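Local structure of LacI family sugar-binding transcriptional regulator (Enterococcus faecalis V583, 4RK0) at residues R195-A200 with Y208-Y213. The protein binds a sugar, seen here as ribose, and probably regulates transcription as a DNA-binding repressor of the LacI family. Residues are numbered along the deposited sequence; the frame is centred on the assembly and turned at random.
Sequences RGLAEA and YSIIGY
In the beta-alpha-beta unit formed by strand 181-184, helix 187-199 and strand 209-211, L197 on the last turn of the helix packs against Y208, just before strand 209-211, and I210 within it. The two branches of the leucine divide the work. CD1 of L197 meets CD1 of I210 tip to tip at 3.8 Å, while CD2 of L197 lies 3.9 Å from both CD1 and CE1 of Y208, approaching the ring obliquely; the leucine and tyrosine side chains cross at about a right angle. With CG anti to the carbonyl carbon (chi1 -73°), the fork of L197 faces the strand and offers one methyl to each partner. An extended chi2 of 179° carries CD1 of I210 out toward the helix. No hydrogen bond links the segments, the CA atoms of L197 and Y208 stay 8.8 Å apart, and the contacts within 4.5 Å are all between side-chain carbons. V171 and L175 of helix 164-175 also touch L197, and I182 of the neighbouring strand 181-184 touches both Y208 and I210. All three contacting residues are buried, yet the segments bury just 120 Å² between them, both sides summed: a small apolar contact without directional bonds, one part of the wider packing of helix 187-199 on the sheet.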
loop_
_atom_site.group_PDB
_atom_site.type_symbol
_atom_site.label_atom_id
_atom_site.label_comp_id
_atom_site.label_asym_id
_atom_site.label_seq_id
_atom_site.Cartn_x
_atom_site.Cartn_y
_atom_site.Cartn_z
ATOM N N ARG A 195 -16.030 -0.196 9.012
ATOM C CA ARG A 195 -16.042 -1.523 9.604
ATOM C C ARG A 195 -16.735 -1.522 10.973
ATOM O O ARG A 195 -17.540 -2.387 11.252
ATOM C CB ARG A 195 -14.614 -2.058 9.728
ATOM C CG ARG A 195 -14.491 -3.379 10.439
ATOM C CD ARG A 195 -13.043 -3.755 10.711
ATOM N NE ARG A 195 -12.919 -4.943 11.570
ATOM C CZ ARG A 195 -11.800 -5.322 12.202
ATOM N NH1 ARG A 195 -10.677 -4.607 12.112
ATOM N NH2 ARG A 195 -11.804 -6.417 12.961
ATOM N N GLY A 196 -16.431 -0.563 11.828
ATOM C CA GLY A 196 -17.013 -0.570 13.149
ATOM C C GLY A 196 -18.496 -0.287 13.108
ATOM O O GLY A 196 -19.300 -0.909 13.849
ATOM N N LEU A 197 -18.877 0.661 12.245
ATOM C CA LEU A 197 -20.285 0.980 12.094
ATOM C C LEU A 197 -21.039 -0.249 11.532
ATOM O O LEU A 197 -22.150 -0.537 11.971
ATOM C CB LEU A 197 -20.502 2.205 11.203
ATOM C CG LEU A 197 -20.101 3.509 11.907
ATOM C CD1 LEU A 197 -20.107 4.683 10.935
ATOM C CD2 LEU A 197 -21.029 3.808 13.073
ATOM N N ALA A 198 -20.435 -0.968 10.595
ATOM C CA ALA A 198 -21.087 -2.145 10.029
ATOM C C ALA A 198 -21.349 -3.182 11.151
ATOM O O ALA A 198 -22.421 -3.759 11.219
ATOM C CB ALA A 198 -20.253 -2.759 8.919
ATOM N N GLU A 199 -20.375 -3.389 12.018
ATOM C CA GLU A 199 -20.537 -4.345 13.127
ATOM C C GLU A 199 -21.643 -3.940 14.086
ATOM O O GLU A 199 -22.241 -4.780 14.772
ATOM C CB GLU A 199 -19.204 -4.561 13.858
ATOM C CG GLU A 199 -18.190 -5.307 12.958
ATOM C CD GLU A 199 -16.862 -5.598 13.634
ATOM O OE1 GLU A 199 -16.705 -5.294 14.836
ATOM O OE2 GLU A 199 -15.955 -6.107 12.935
ATOM N N ALA A 200 -21.930 -2.651 14.117
ATOM C CA ALA A 200 -22.995 -2.142 14.932
ATOM C C ALA A 200 -24.315 -2.064 14.197
ATOM O O ALA A 200 -25.269 -1.510 14.731
ATOM C CB ALA A 200 -22.614 -0.779 15.484
ATOM N N TYR A 208 -25.079 7.587 9.451
ATOM C CA TYR A 208 -23.972 8.523 9.561
ATOM C C TYR A 208 -23.444 8.884 8.204
ATOM O O TYR A 208 -23.259 8.027 7.363
ATOM C CB TYR A 208 -22.830 7.947 10.365
ATOM C CG TYR A 208 -23.142 7.718 11.808
ATOM C CD1 TYR A 208 -23.674 6.510 12.232
ATOM C CD2 TYR A 208 -22.895 8.697 12.764
ATOM C CE1 TYR A 208 -23.972 6.288 13.567
ATOM C CE2 TYR A 208 -23.173 8.472 14.104
ATOM C CZ TYR A 208 -23.700 7.255 14.500
ATOM O OH TYR A 208 -23.994 7.013 15.819
ATOM N N SER A 209 -23.232 10.185 8.020
ATOM C CA SER A 209 -22.578 10.742 6.856
ATOM C C SER A 209 -21.128 10.816 7.229
ATOM O O SER A 209 -20.791 11.294 8.326
ATOM C CB SER A 209 -23.132 12.152 6.548
ATOM O OG SER A 209 -24.382 12.103 5.888
ATOM N N ILE A 210 -20.272 10.322 6.335
ATOM C CA ILE A 210 -18.847 10.358 6.528
ATOM C C ILE A 210 -18.132 10.963 5.335
ATOM O O ILE A 210 -18.383 10.595 4.194
ATOM C CB ILE A 210 -18.275 8.930 6.724
ATOM C CG1 ILE A 210 -18.993 8.268 7.915
ATOM C CG2 ILE A 210 -16.762 8.964 6.902
ATOM C CD1 ILE A 210 -18.577 6.846 8.226
ATOM N N ILE A 211 -17.171 11.831 5.647
ATOM C CA ILE A 211 -16.234 12.368 4.661
ATOM C C ILE A 211 -14.810 12.106 5.141
ATOM O O ILE A 211 -14.464 12.367 6.322
ATOM C CB ILE A 211 -16.424 13.896 4.403
ATOM C CG1 ILE A 211 -15.410 14.411 3.367
ATOM C CG2 ILE A 211 -16.296 14.701 5.686
ATOM C CD1 ILE A 211 -15.852 15.712 2.713
ATOM N N GLY A 212 -14.002 11.593 4.216
ATOM C CA GLY A 212 -12.637 11.251 4.432
ATOM C C GLY A 212 -11.635 12.300 3.993
ATOM O O GLY A 212 -11.993 13.430 3.708
ATOM N N TYR A 213 -10.365 11.898 3.920
ATOM C CA TYR A 213 -9.324 12.729 3.388
ATOM C C TYR A 213 -8.201 11.905 2.721
ATOM O O TYR A 213 -7.632 10.987 3.325
ATOM C CB TYR A 213 -8.777 13.608 4.504
ATOM C CG TYR A 213 -8.185 14.925 4.034
ATOM C CD1 TYR A 213 -6.944 14.972 3.393
ATOM C CD2 TYR A 213 -8.842 16.128 4.260
ATOM C CE1 TYR A 213 -6.403 16.182 2.958
ATOM C CE2 TYR A 213 -8.268 17.341 3.870
ATOM C CZ TYR A 213 -7.055 17.347 3.202
ATOM O OH TYR A 213 -6.487 18.537 2.757
#